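Local coordinates for sensory box/response regulator (Mycobacterium smegmatis, PDB 5YRP), which belongs to the EAL domain family of bacterial sensory and response-regulator proteins, and binds a magnesium ion in a fold related to the TIM barrel, at residues I14-T18 with A212-L216; W71-G77 with M237-A242. One frame throughout, in Å; residues are numbered along the deposited sequence.

Interaction 1 (I14-T18 with A212-L216); sequences IDMRT and ALTLL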
ATOM      1  N   ILE A  14      16.073  17.896   6.670  1.00 54.83           N
ATOM      2  CA  ILE A  14      15.967  18.989   7.619  1.00 56.07           C
ATOM      3  C   ILE A  14      14.652  18.982   8.388  1.00 55.38           C
ATOM      4  O   ILE A  14      13.664  18.401   7.955  1.00 54.40           O
ATOM      5  CB  ILE A  14      16.150  20.354   6.925  1.00 57.00           C
ATOM      6  CG1 ILE A  14      14.983  20.658   5.986  1.00 58.34           C
ATOM      7  CG2 ILE A  14      17.463  20.384   6.154  1.00 56.83           C
ATOM      8  CD1 ILE A  14      14.871  22.128   5.645  1.00 60.19           C
ATOM      9  N   ASP A  15      14.674  19.627   9.550  1.00 55.78           N
ATOM     10  CA  ASP A  15      13.468  19.988  10.268  1.00 56.18           C
ATOM     11  C   ASP A  15      12.912  21.244   9.612  1.00 56.50           C
ATOM     12  O   ASP A  15      13.538  22.297   9.654  1.00 55.42           O
ATOM     13  CB  ASP A  15      13.793  20.269  11.736  1.00 57.06           C
ATOM     14  CG  ASP A  15      12.558  20.570  12.571  1.00 57.53           C
ATOM     15  OD1 ASP A  15      11.438  20.628  12.018  1.00 56.60           O
ATOM     16  OD2 ASP A  15      12.715  20.750  13.797  1.00 57.91           O
HETATM   17  N   MSE A  16      11.733  21.134   9.014  1.00 57.89           N
HETATM   18  CA  MSE A  16      11.150  22.243   8.255  1.00 59.98           C
HETATM   19  C   MSE A  16      10.648  23.368   9.109  1.00 59.83           C
HETATM   20  O   MSE A  16      10.347  24.451   8.599  1.00 59.47           O
HETATM   21  CB  MSE A  16       9.971  21.726   7.462  1.00 62.89           C
HETATM   22  CG  MSE A  16      10.428  20.787   6.365  1.00 65.96           C
HETATM   23 SE   MSE A  16       8.847  20.408   5.264  1.00 75.60          SE
HETATM   24  CE  MSE A  16       7.887  19.247   6.535  1.00 72.92           C
ATOM     25  N   ARG A  17      10.528  23.117  10.408  1.00 59.69           N
ATOM     26  CA  ARG A  17      10.176  24.156  11.366  1.00 60.13           C
ATOM     27  C   ARG A  17      11.371  25.089  11.564  1.00 60.05           C
ATOM     28  O   ARG A  17      11.269  26.297  11.364  1.00 59.63           O
ATOM     29  CB  ARG A  17       9.764  23.535  12.706  1.00 60.37           C
ATOM     30  CG  ARG A  17       8.587  22.566  12.622  1.00 59.81           C
ATOM     31  CD  ARG A  17       8.249  21.928  13.966  1.00 58.92           C
ATOM     32  NE  ARG A  17       9.363  21.158  14.523  1.00 59.46           N
ATOM     33  CZ  ARG A  17       9.266  20.285  15.526  1.00 60.94           C
ATOM     34  NH1 ARG A  17      10.355  19.644  15.945  1.00 60.64           N
ATOM     35  NH2 ARG A  17       8.096  20.041  16.110  1.00 62.55           N
ATOM     36  N   THR A  18      12.504  24.503  11.939  1.00 60.82           N
ATOM     37  CA  THR A  18      13.728  25.249  12.243  1.00 62.23           C
ATOM     38  C   THR A  18      14.586  25.498  11.005  1.00 62.41           C
ATOM     39  O   THR A  18      15.129  26.582  10.820  1.00 64.82           O
ATOM     40  CB  THR A  18      14.597  24.481  13.264  1.00 63.32           C
ATOM     41  OG1 THR A  18      13.786  24.039  14.354  1.00 64.14           O
ATOM     42  CG2 THR A  18      15.735  25.358  13.797  1.00 65.08           C
ATOM     43  N   ALA A 212       5.339  21.638   1.629  1.00 55.06           N
ATOM     44  CA  ALA A 212       5.974  21.832   2.930  1.00 54.76           C
ATOM     45  C   ALA A 212       4.979  22.345   3.959  1.00 55.39           C
ATOM     46  O   ALA A 212       4.943  21.872   5.092  1.00 53.53           O
ATOM     47  CB  ALA A 212       7.141  22.795   2.805  1.00 54.08           C
ATOM     48  N   LEU A 213       4.161  23.304   3.540  1.00 58.07           N
ATOM     49  CA  LEU A 213       3.188  23.935   4.423  1.00 61.75           C
ATOM     50  C   LEU A 213       2.150  22.936   4.949  1.00 60.97           C
ATOM     51  O   LEU A 213       1.839  22.932   6.141  1.00 62.44           O
ATOM     52  CB  LEU A 213       2.493  25.098   3.698  1.00 65.16           C
ATOM     53  CG  LEU A 213       1.563  26.011   4.512  1.00 67.01           C
ATOM     54  CD1 LEU A 213       2.315  26.720   5.631  1.00 68.07           C
ATOM     55  CD2 LEU A 213       0.885  27.029   3.607  1.00 66.38           C
ATOM     56  N   THR A 214       1.624  22.094   4.067  1.00 59.18           N
ATOM     57  CA  THR A 214       0.618  21.106   4.462  1.00 60.02           C
ATOM     58  C   THR A 214       1.198  20.060   5.412  1.00 58.17           C
ATOM     59  O   THR A 214       0.610  19.762   6.450  1.00 56.36           O
ATOM     60  CB  THR A 214       0.013  20.391   3.243  1.00 61.36           C
ATOM     61  OG1 THR A 214       1.067  19.897   2.413  1.00 65.72           O
ATOM     62  CG2 THR A 214      -0.853  21.341   2.436  1.00 60.85           C
ATOM     63  N   LEU A 215       2.359  19.516   5.054  1.00 59.20           N
ATOM     64  CA  LEU A 215       3.038  18.508   5.878  1.00 59.12           C
ATOM     65  C   LEU A 215       3.210  18.980   7.312  1.00 58.55           C
ATOM     66  O   LEU A 215       2.958  18.228   8.248  1.00 59.30           O
ATOM     67  CB  LEU A 215       4.404  18.156   5.291  1.00 59.08           C
ATOM     68  CG  LEU A 215       4.391  17.360   3.984  1.00 58.99           C
ATOM     69  CD1 LEU A 215       5.755  17.392   3.312  1.00 59.15           C
ATOM     70  CD2 LEU A 215       3.953  15.928   4.232  1.00 58.82           C
ATOM     71  N   LEU A 216       3.639  20.226   7.473  1.00 58.93           N
ATOM     72  CA  LEU A 216       3.785  20.825   8.796  1.00 59.86           C
ATOM     73  C   LEU A 216       2.438  20.873   9.514  1.00 61.55           C
ATOM     74  O   LEU A 216       2.323  20.455  10.667  1.00 63.01           O
ATOM     75  CB  LEU A 216       4.389  22.231   8.687  1.00 59.28           C
ATOM     76  CG  LEU A 216       5.896  22.289   8.404  1.00 58.21           C
ATOM     77  CD1 LEU A 216       6.304  23.665   7.902  1.00 58.35           C
ATOM     78  CD2 LEU A 216       6.704  21.911   9.640  1.00 57.65           C
TER
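Arg17 lays the start of its side chain on Leu216, CG meeting CD2 at 3.6 Å, while its flat guanidinium group turns back to Asp15. That carboxylate lies at the guanidinium edge, with OD2 in its plane, whereas OD1 sits tilted out of it. The firmer part of the salt bridge runs from Arg17 NE to Asp15 OD1 (3.3 Å) and uses the syn lone pair; the bonds to OD2 are weak. OD1 also accepts the backbone N-H of Arg17, from above the carboxylate plane, which makes an Asx turn; with NE it has two donors. Tyr221 adds a cation-pi partner for the arginine.

In the selenomethionine Met16, SE reaches Ala212 CB at 3.8 Å, and a bend at the third torsion (chi3 -72°) turns CE onto Leu215 CB at 3.9 Å. Nearer the backbone, Met16 CB meets Leu216 CD2 at 3.9 Å. This one side chain thus reaches about one helical turn without any hydrogen bond across the contact. Backbone bonds join Ile14 to Ala223 and, just past the strand's end, Met16 to Tyr221, so the arrangement belongs to the seam where first and last strands meet in the TIM-barrel-like EAL fold.

Interaction 2 (W71-G77 with M237-A242); sequences WRANGVG and MQTLLA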
ATOM      1  N   TRP A  71      33.340  13.829   9.323  1.00 66.80           N
ATOM      2  CA  TRP A  71      32.574  14.968   9.830  1.00 66.01           C
ATOM      3  C   TRP A  71      32.617  14.964  11.351  1.00 67.25           C
ATOM      4  O   TRP A  71      32.854  15.994  11.983  1.00 65.99           O
ATOM      5  CB  TRP A  71      31.115  14.913   9.362  1.00 65.27           C
ATOM      6  CG  TRP A  71      30.938  14.721   7.885  1.00 65.43           C
ATOM      7  CD1 TRP A  71      31.857  14.964   6.909  1.00 66.19           C
ATOM      8  CD2 TRP A  71      29.756  14.264   7.217  1.00 65.40           C
ATOM      9  NE1 TRP A  71      31.328  14.675   5.674  1.00 66.46           N
ATOM     10  CE2 TRP A  71      30.038  14.245   5.834  1.00 66.35           C
ATOM     11  CE3 TRP A  71      28.488  13.864   7.651  1.00 66.10           C
ATOM     12  CZ2 TRP A  71      29.099  13.840   4.885  1.00 66.54           C
ATOM     13  CZ3 TRP A  71      27.555  13.461   6.707  1.00 66.73           C
ATOM     14  CH2 TRP A  71      27.867  13.450   5.339  1.00 66.97           C
ATOM     15  N   ARG A  72      32.389  13.784  11.919  1.00 70.59           N
ATOM     16  CA  ARG A  72      32.411  13.581  13.372  1.00 70.95           C
ATOM     17  C   ARG A  72      33.771  13.948  13.954  1.00 68.59           C
ATOM     18  O   ARG A  72      33.856  14.500  15.045  1.00 67.59           O
ATOM     19  CB  ARG A  72      32.079  12.127  13.722  1.00 72.76           C
ATOM     20  CG  ARG A  72      30.750  11.628  13.169  1.00 73.94           C
ATOM     21  CD  ARG A  72      30.397  10.257  13.726  1.00 74.30           C
ATOM     22  NE  ARG A  72      29.990  10.349  15.124  1.00 74.03           N
ATOM     23  CZ  ARG A  72      28.800  10.778  15.536  1.00 74.51           C
ATOM     24  NH1 ARG A  72      27.870  11.157  14.659  1.00 74.66           N
ATOM     25  NH2 ARG A  72      28.539  10.833  16.838  1.00 74.15           N
ATOM     26  N   ALA A  73      34.827  13.637  13.209  1.00 68.63           N
ATOM     27  CA  ALA A  73      36.189  14.015  13.579  1.00 69.37           C
ATOM     28  C   ALA A  73      36.357  15.536  13.607  1.00 70.22           C
ATOM     29  O   ALA A  73      36.970  16.081  14.522  1.00 74.67           O
ATOM     30  CB  ALA A  73      37.190  13.386  12.621  1.00 69.02           C
ATOM     31  N   ASN A  74      35.797  16.214  12.610  1.00 69.55           N
ATOM     32  CA  ASN A  74      35.817  17.681  12.550  1.00 69.10           C
ATOM     33  C   ASN A  74      34.752  18.354  13.422  1.00 69.03           C
ATOM     34  O   ASN A  74      34.567  19.567  13.353  1.00 68.11           O
ATOM     35  CB  ASN A  74      35.662  18.152  11.104  1.00 70.14           C
ATOM     36  CG  ASN A  74      36.923  17.960  10.299  1.00 72.20           C
ATOM     37  OD1 ASN A  74      37.809  18.813  10.312  1.00 74.04           O
ATOM     38  ND2 ASN A  74      37.014  16.839   9.589  1.00 73.28           N
ATOM     39  N   GLY A  75      34.047  17.566  14.228  1.00 68.75           N
ATOM     40  CA  GLY A  75      33.104  18.101  15.201  1.00 69.89           C
ATOM     41  C   GLY A  75      31.825  18.661  14.611  1.00 71.44           C
ATOM     42  O   GLY A  75      31.179  19.510  15.230  1.00 74.15           O
ATOM     43  N   VAL A  76      31.454  18.188  13.423  1.00 70.98           N
ATOM     44  CA  VAL A  76      30.196  18.585  12.786  1.00 71.40           C
ATOM     45  C   VAL A  76      29.355  17.341  12.528  1.00 71.98           C
ATOM     46  O   VAL A  76      29.895  16.251  12.328  1.00 72.64           O
ATOM     47  CB  VAL A  76      30.419  19.377  11.474  1.00 72.11           C
ATOM     48  CG1 VAL A  76      31.326  20.573  11.723  1.00 72.67           C
ATOM     49  CG2 VAL A  76      31.007  18.501  10.377  1.00 72.68           C
ATOM     50  N   GLY A  77      28.036  17.509  12.551  1.00 72.67           N
ATOM     51  CA  GLY A  77      27.104  16.384  12.407  1.00 72.31           C
ATOM     52  C   GLY A  77      27.334  15.309  13.456  1.00 72.03           C
ATOM     53  O   GLY A  77      27.144  14.118  13.199  1.00 71.09           O
HETATM   54  N   MSE A 237      28.564  19.242   2.500  1.00 63.27           N
HETATM   55  CA  MSE A 237      27.740  18.813   3.630  1.00 63.09           C
HETATM   56  C   MSE A 237      28.396  19.192   4.929  1.00 60.40           C
HETATM   57  O   MSE A 237      27.722  19.668   5.840  1.00 59.70           O
HETATM   58  CB  MSE A 237      27.496  17.305   3.543  1.00 67.26           C
HETATM   59  CG  MSE A 237      26.616  16.741   4.660  1.00 73.55           C
HETATM   60 SE   MSE A 237      24.775  17.448   4.607  1.00 85.80          SE
HETATM   61  CE  MSE A 237      24.120  16.446   3.058  1.00 82.79           C
ATOM     62  N   GLN A 238      29.709  18.983   5.030  1.00 58.14           N
ATOM     63  CA  GLN A 238      30.475  19.428   6.200  1.00 56.52           C
ATOM     64  C   GLN A 238      30.157  20.879   6.494  1.00 53.65           C
ATOM     65  O   GLN A 238      29.732  21.225   7.593  1.00 51.38           O
ATOM     66  CB  GLN A 238      31.984  19.314   5.962  1.00 58.47           C
ATOM     67  CG  GLN A 238      32.625  18.026   6.436  1.00 58.99           C
ATOM     68  CD  GLN A 238      34.131  18.154   6.561  1.00 59.54           C
ATOM     69  OE1 GLN A 238      34.783  18.766   5.714  1.00 61.99           O
ATOM     70  NE2 GLN A 238      34.693  17.584   7.622  1.00 58.99           N
ATOM     71  N   THR A 239      30.377  21.711   5.482  1.00 51.98           N
ATOM     72  CA  THR A 239      30.139  23.148   5.564  1.00 52.16           C
ATOM     73  C   THR A 239      28.714  23.438   6.038  1.00 50.40           C
ATOM     74  O   THR A 239      28.498  24.292   6.895  1.00 51.80           O
ATOM     75  CB  THR A 239      30.411  23.812   4.198  1.00 53.15           C
ATOM     76  OG1 THR A 239      31.695  23.389   3.715  1.00 54.64           O
ATOM     77  CG2 THR A 239      30.393  25.331   4.301  1.00 53.47           C
ATOM     78  N   LEU A 240      27.751  22.705   5.495  1.00 48.56           N
ATOM     79  CA  LEU A 240      26.356  22.849   5.895  1.00 48.10           C
ATOM     80  C   LEU A 240      26.128  22.406   7.333  1.00 48.39           C
ATOM     81  O   LEU A 240      25.396  23.046   8.078  1.00 47.31           O
ATOM     82  CB  LEU A 240      25.460  22.043   4.955  1.00 48.53           C
ATOM     83  CG  LEU A 240      23.970  21.953   5.302  1.00 49.06           C
ATOM     84  CD1 LEU A 240      23.352  23.321   5.549  1.00 49.42           C
ATOM     85  CD2 LEU A 240      23.229  21.236   4.185  1.00 49.01           C
ATOM     86  N   LEU A 241      26.747  21.295   7.712  1.00 51.01           N
ATOM     87  CA  LEU A 241      26.643  20.773   9.075  1.00 51.93           C
ATOM     88  C   LEU A 241      27.342  21.669  10.088  1.00 53.53           C
ATOM     89  O   LEU A 241      26.944  21.715  11.252  1.00 55.47           O
ATOM     90  CB  LEU A 241      27.222  19.363   9.154  1.00 52.03           C
ATOM     91  CG  LEU A 241      26.432  18.286   8.409  1.00 52.77           C
ATOM     92  CD1 LEU A 241      27.245  17.003   8.350  1.00 54.66           C
ATOM     93  CD2 LEU A 241      25.084  18.027   9.062  1.00 52.84           C
ATOM     94  N   ALA A 242      28.391  22.358   9.641  1.00 54.96           N
ATOM     95  CA  ALA A 242      29.101  23.332  10.472  1.00 55.79           C
ATOM     96  C   ALA A 242      28.165  24.473  10.859  1.00 55.80           C
ATOM     97  O   ALA A 242      28.114  24.891  12.019  1.00 55.66           O
ATOM     98  CB  ALA A 242      30.321  23.871   9.737  1.00 56.13           C
TER
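Gln238, Trp71 and Leu241 give up the most surface here, and the indole lies among side chains of helix 234-243. Leu241 carries its CD1 obliquely to the benzo part of the ring, approaching CE3. On the same side of the ring plane, the selenomethionine Met237 makes a CH-pi contact, its CG 4.0 Å from the centroid of the six-membered ring and 26° off the normal. That CG stands anti to its own backbone N (chi1 -179°), which sets it over the face before the chain bends away. Gln238 lies beside the indole, though the exact placing of its CG there is doubtful. Trp71 NE1 is hydrogen-bonded to Glu67 OE2, and Tyr10 packs edge-to-face with the ring.

Helix 52-73 ends at this point in a Schellman motif: Val76 N bonds to Trp71 O (3.0 Å), Gly75 N more weakly to Arg72 O, and Gly75 takes the positive phi of the C-prime position. The reversal brings Val76 down on the neighbouring helix, its CB 4.0 Å from Leu241 CB and its CG1 4.0 Å from Ala242 CB. Beside it the amides of Asn74 and Gln238 stand nearly perpendicular, at 88°; they are not hydrogen-bonded as modelled, and Asn74 ND2 donates to Arg70 O instead.

How the interactions relate
From the N terminus, strand 7-15 runs into the turn at 14-18, which opens the loop that interaction 1 closes nearly two hundred residues later on helix 209-218. Within that loop, helix 52-73 ends at 71-77, where interaction 2 begins, and its partner 237-242 follows beyond 212-216. The two loops therefore cross. Interaction 1 joins the first strand's end to the helix leading into the last strand; interaction 2 joins an early helix to the C-terminal helix 234-243. Their centres are 23 Å apart and their nearest atoms about 6 Å, without touching. Strand 7-15 links them, Ile14 at its end belonging to interaction 1's segment while Tyr10 and Pro12 touch Met237; Val246, near the C terminus, touches both Ile14 and Leu240.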